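Local coordinates for protein rhamnosidase B (Bacillus sp., PDB 2OKX) that hydrolyses terminal alpha-L-rhamnose from its substrates as an alpha-L-rhamnosidase of glycoside hydrolase family 78, at residues H236-S241 and E347-R352; N227-E232 and I340-Q345. All blocks are in the same frame, centred on the assembly; numbering follows the deposited sequence.

Overall arrangement
Both contacts lie in domain D2 of the rhamnosidase, on the same side of the chain's centre, with their own centres about 15 Å apart. Along the chain the segments alternate: 227-232, 236-241, 340-345, then 347-352. Helix 225-229 leads into strand 240-252, and strand 345-347 pairs antiparallel with that strand, so the two contacts share one antiparallel sheet through strand 240-252. They touch directly, Ser241 O lying 3.2 Å from Gln345 CB. The chain from strand 338-340 to the loop after strand 345-347 is thus packed first on the end of helix 225-229 (interaction 2) and then on the residues that lead into strand 240-252 (interaction 1), close to the loop around Ser623.

Interaction 1 (H236-S241 and E347-R352); sequences HANPVS and EYIDHR
The imidazole of His236 and the carboxylate of Glu347 are stacked, their planes 20° apart: OE2 of Glu347 sits 3.1 Å above the ring plane of His236, over its centre. All five ring atoms are nearly equidistant from that oxygen, which identifies a face contact and not a hydrogen bond to either ring nitrogen. At the ring's edge, in its plane, lie Asn238 N and Val240 CG1. The Tyr348 ring has Asp350 N over the centre of one face. An antiparallel bridge in the D2 sheet underlies this, Val240 and Glu347 forming a non-hydrogen-bonded pair with CA atoms 4.3 Å apart. Glu347 CG is anti to the backbone N, and the chain runs extended from there, its carboxylate ending over the His236 ring. There OE2 accepts a bond from Asn238 ND2 at 2.9 Å, with an N-H...O angle of 159°. The donor arrives on the anti side, somewhat out of the carboxylate plane, and OE2 in turn lies close to the amide plane of Asn238. OD1 of that amide accepts from Ser623 N, so both ends fix its rotation. CD1 of Ile349 comes up against the same amide, 3.1 Å from Asn238 ND2. Beyond Ile349 the segment makes a type I beta turn to Arg352, and Asp350 and His351 bind the loop of Ser623, Ser624 and Val625, joining D2 to the six-hairpin glycosidase domain. Beside the bridge, Pro239 CB packs on Tyr348 CB at 4.3 Å. Tyr348 N donates to Pro239 O over 2.8 Å in a nearly straight bond (178°), and the same oxygen receives a CA-H...O contact from Glu347 CA at 3.5 Å.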
# COMPACT_ATOMS: atom_id res chain seq x y z
N HIS A 236 10.60 15.14 0.66
CA HIS A 236 9.48 14.89 -0.24
C HIS A 236 9.50 13.45 -0.71
O HIS A 236 10.45 12.72 -0.44
CB HIS A 236 9.53 15.83 -1.45
CG HIS A 236 10.68 15.55 -2.37
ND1 HIS A 236 11.86 16.26 -2.32
CD2 HIS A 236 10.84 14.62 -3.34
CE1 HIS A 236 12.69 15.78 -3.22
NE2 HIS A 236 12.10 14.78 -3.85
N ALA A 237 8.45 13.04 -1.42
CA ALA A 237 8.37 11.67 -1.91
C ALA A 237 8.24 11.63 -3.43
O ALA A 237 7.63 10.72 -3.98
CB ALA A 237 7.19 10.95 -1.26
N ASN A 238 8.80 12.64 -4.10
CA ASN A 238 8.77 12.67 -5.55
C ASN A 238 9.98 11.91 -6.04
O ASN A 238 10.98 11.79 -5.33
CB ASN A 238 8.87 14.11 -6.07
CG ASN A 238 7.70 14.96 -5.67
OD1 ASN A 238 6.54 14.58 -5.84
ND2 ASN A 238 7.98 16.15 -5.13
N PRO A 239 9.90 11.34 -7.25
CA PRO A 239 11.05 10.60 -7.77
C PRO A 239 12.20 11.57 -8.02
O PRO A 239 11.98 12.72 -8.40
CB PRO A 239 10.52 10.03 -9.08
CG PRO A 239 9.05 9.90 -8.85
CD PRO A 239 8.72 11.16 -8.10
N VAL A 240 13.43 11.12 -7.78
CA VAL A 240 14.59 11.95 -8.07
C VAL A 240 15.52 11.07 -8.89
O VAL A 240 15.41 9.85 -8.87
CB VAL A 240 15.36 12.40 -6.79
CG1 VAL A 240 14.43 13.18 -5.88
CG2 VAL A 240 15.96 11.20 -6.08
N SER A 241 16.41 11.70 -9.65
CA SER A 241 17.37 10.94 -10.43
C SER A 241 18.74 11.45 -10.03
O SER A 241 18.91 12.62 -9.71
CB SER A 241 17.14 11.16 -11.93
OG SER A 241 15.92 10.59 -12.35
N GLU A 347 14.55 16.30 -9.87
CA GLU A 347 13.36 15.88 -9.14
C GLU A 347 12.23 15.88 -10.16
O GLU A 347 12.06 16.85 -10.89
CB GLU A 347 13.05 16.85 -8.01
CG GLU A 347 11.73 16.58 -7.30
CD GLU A 347 11.49 17.54 -6.15
OE1 GLU A 347 12.21 18.56 -6.08
OE2 GLU A 347 10.59 17.28 -5.33
N TYR A 348 11.46 14.80 -10.19
CA TYR A 348 10.38 14.69 -11.15
C TYR A 348 8.97 14.91 -10.59
O TYR A 348 8.52 14.18 -9.71
CB TYR A 348 10.44 13.31 -11.82
CG TYR A 348 9.39 13.10 -12.89
CD1 TYR A 348 9.32 13.93 -14.00
CD2 TYR A 348 8.49 12.04 -12.80
CE1 TYR A 348 8.37 13.72 -15.00
CE2 TYR A 348 7.53 11.82 -13.79
CZ TYR A 348 7.48 12.66 -14.88
OH TYR A 348 6.54 12.45 -15.87
N ILE A 349 8.30 15.92 -11.11
CA ILE A 349 6.93 16.25 -10.73
C ILE A 349 6.18 15.99 -12.04
O ILE A 349 6.24 16.81 -12.96
CB ILE A 349 6.77 17.73 -10.34
CG1 ILE A 349 7.79 18.10 -9.25
CG2 ILE A 349 5.36 17.99 -9.85
CD1 ILE A 349 7.66 17.30 -7.97
N ASP A 350 5.49 14.86 -12.12
CA ASP A 350 4.79 14.47 -13.34
C ASP A 350 3.73 15.39 -13.92
O ASP A 350 3.28 15.17 -15.04
CB ASP A 350 4.21 13.05 -13.18
CG ASP A 350 3.20 12.93 -12.06
OD1 ASP A 350 3.09 11.82 -11.49
OD2 ASP A 350 2.50 13.92 -11.75
N HIS A 351 3.34 16.43 -13.19
CA HIS A 351 2.34 17.36 -13.72
C HIS A 351 2.89 18.77 -13.92
O HIS A 351 2.14 19.71 -14.20
CB HIS A 351 1.10 17.39 -12.82
CG HIS A 351 1.39 17.75 -11.40
ND1 HIS A 351 1.16 19.00 -10.88
CD2 HIS A 351 1.88 17.01 -10.37
CE1 HIS A 351 1.50 19.02 -9.60
NE2 HIS A 351 1.94 17.82 -9.27
N ARG A 352 4.21 18.92 -13.79
CA ARG A 352 4.86 20.21 -13.97
C ARG A 352 6.15 20.03 -14.78
O ARG A 352 6.87 19.06 -14.60
CB ARG A 352 5.21 20.84 -12.62
CG ARG A 352 4.01 21.25 -11.80
CD ARG A 352 4.47 21.62 -10.40
NE ARG A 352 3.35 21.91 -9.51
CZ ARG A 352 3.46 21.97 -8.18
NH1 ARG A 352 4.64 21.76 -7.60
NH2 ARG A 352 2.40 22.25 -7.44

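Interaction 2 (N227-E232 and I340-Q345); sequences NQMVPE and IGTFDQ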
# COMPACT_ATOMS: atom_id res chain seq x y z
N ASN A 227 18.56 9.03 -0.50
CA ASN A 227 18.90 10.05 0.48
C ASN A 227 20.41 10.32 0.55
O ASN A 227 20.83 11.39 0.98
CB ASN A 227 18.36 9.65 1.87
CG ASN A 227 16.83 9.66 1.94
OD1 ASN A 227 16.15 10.15 1.04
ND2 ASN A 227 16.30 9.12 3.03
N GLN A 228 21.21 9.36 0.12
CA GLN A 228 22.67 9.53 0.13
C GLN A 228 23.14 10.42 -1.03
O GLN A 228 24.00 11.28 -0.83
CB GLN A 228 23.36 8.16 0.05
CG GLN A 228 24.84 8.21 -0.37
CD GLN A 228 25.75 8.87 0.66
OE1 GLN A 228 26.93 9.11 0.39
NE2 GLN A 228 25.21 9.16 1.83
N MET A 229 22.57 10.21 -2.21
CA MET A 229 22.95 10.97 -3.40
C MET A 229 22.24 12.33 -3.52
O MET A 229 22.77 13.25 -4.13
CB MET A 229 22.68 10.15 -4.66
CG MET A 229 23.46 8.84 -4.73
SD MET A 229 25.25 9.06 -4.60
CE MET A 229 25.67 9.51 -6.28
N VAL A 230 21.05 12.44 -2.94
CA VAL A 230 20.29 13.69 -2.97
C VAL A 230 19.71 13.90 -1.57
O VAL A 230 18.54 13.64 -1.33
CB VAL A 230 19.12 13.62 -3.99
CG1 VAL A 230 18.43 14.98 -4.07
CG2 VAL A 230 19.65 13.22 -5.35
N PRO A 231 20.55 14.39 -0.64
CA PRO A 231 20.17 14.65 0.75
C PRO A 231 18.85 15.36 0.99
O PRO A 231 18.14 15.06 1.95
CB PRO A 231 21.37 15.44 1.27
CG PRO A 231 22.50 14.82 0.54
CD PRO A 231 21.96 14.75 -0.87
N GLU A 232 18.51 16.32 0.13
CA GLU A 232 17.27 17.06 0.31
C GLU A 232 16.02 16.23 -0.02
O GLU A 232 14.92 16.62 0.32
CB GLU A 232 17.30 18.33 -0.54
CG GLU A 232 16.28 19.38 -0.14
CD GLU A 232 14.90 19.12 -0.72
OE1 GLU A 232 13.92 19.72 -0.22
OE2 GLU A 232 14.79 18.33 -1.69
N ILE A 340 30.42 8.19 -5.43
CA ILE A 340 31.10 9.16 -6.28
C ILE A 340 30.05 9.96 -7.04
O ILE A 340 29.31 9.42 -7.86
CB ILE A 340 32.03 8.45 -7.28
CG1 ILE A 340 32.91 7.45 -6.53
CG2 ILE A 340 32.89 9.48 -8.01
CD1 ILE A 340 33.82 6.64 -7.43
N GLY A 341 30.00 11.26 -6.76
CA GLY A 341 29.03 12.14 -7.39
C GLY A 341 28.71 13.25 -6.40
O GLY A 341 29.53 13.53 -5.52
N THR A 342 27.54 13.87 -6.50
CA THR A 342 26.53 13.55 -7.50
C THR A 342 26.77 14.43 -8.73
O THR A 342 26.58 15.64 -8.67
CB THR A 342 25.13 13.83 -6.93
OG1 THR A 342 25.01 13.17 -5.65
CG2 THR A 342 24.04 13.32 -7.86
N PHE A 343 27.17 13.81 -9.84
CA PHE A 343 27.47 14.54 -11.06
C PHE A 343 26.32 15.39 -11.58
O PHE A 343 26.53 16.50 -12.08
CB PHE A 343 27.96 13.59 -12.15
CG PHE A 343 29.20 12.82 -11.76
CD1 PHE A 343 29.11 11.52 -11.28
CD2 PHE A 343 30.45 13.42 -11.85
CE1 PHE A 343 30.25 10.83 -10.87
CE2 PHE A 343 31.60 12.74 -11.45
CZ PHE A 343 31.50 11.44 -10.96
N ASP A 344 25.10 14.88 -11.47
CA ASP A 344 23.91 15.61 -11.90
C ASP A 344 22.71 14.95 -11.24
O ASP A 344 22.78 13.79 -10.82
CB ASP A 344 23.78 15.57 -13.43
CG ASP A 344 22.76 16.57 -13.94
OD1 ASP A 344 22.34 17.45 -13.16
OD2 ASP A 344 22.38 16.49 -15.13
N GLN A 345 21.61 15.69 -11.13
CA GLN A 345 20.41 15.16 -10.49
C GLN A 345 19.18 15.92 -10.94
O GLN A 345 19.27 16.89 -11.69
CB GLN A 345 20.54 15.28 -8.98
CG GLN A 345 20.92 16.68 -8.54
CD GLN A 345 21.00 16.82 -7.04
OE1 GLN A 345 20.00 17.02 -6.36
NE2 GLN A 345 22.21 16.71 -6.50
O HOH W 1 22.60 16.70 -3.89
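Ile340 meets Met229 through its backbone: its carbonyl O lies 4.0 Å from the terminal CE of the methionine, while its side chain turns away toward Leu302, Ala247 and Leu367. Met229 brings CE there by bending at both chi2 and chi3, which sets the methyl group beside the start of the loop. It also reaches Gly341, approaching CA at 4.4 Å; a CB on this residue would lie tight against that methyl group and would be jammed against the preceding carbonyl oxygen. A cis peptide bond follows, between Gly341 and Thr342. Thr342 carries the main polar contact. Its OG1 is anti to the carbonyl carbon (chi1 -51°) and donates to Met229 O at 2.7 Å, lying in the carbonyl plane on a lone pair with a C=O...O angle of 128°. Here helix 225-229 ends, Val230 being the first residue to leave helical backbone angles, and the loop linking strands 338-340 and 345-347 of the D2 sheet takes up the carbonyl of the helix's final residue. A valine here, with a methyl in place of OG1, would probably leave Met229 O without the threonine's hydroxyl and set an apolar group against a carbonyl oxygen. The loop is placed on its far side by Phe343, whose ring meets those of Trp383 and His361, and by a salt bridge from Asp344 to Arg355. Gln345 comes back to the helix end: its OE1 rests 3.4 Å from Val230 CG1, and the two side chains cross obliquely, with CG2 of Val230 also near OE1. NE2 of Gln345 donates to a water at 2.6 Å, which in turn gives a weak bond of 3.5 Å to Met229 O.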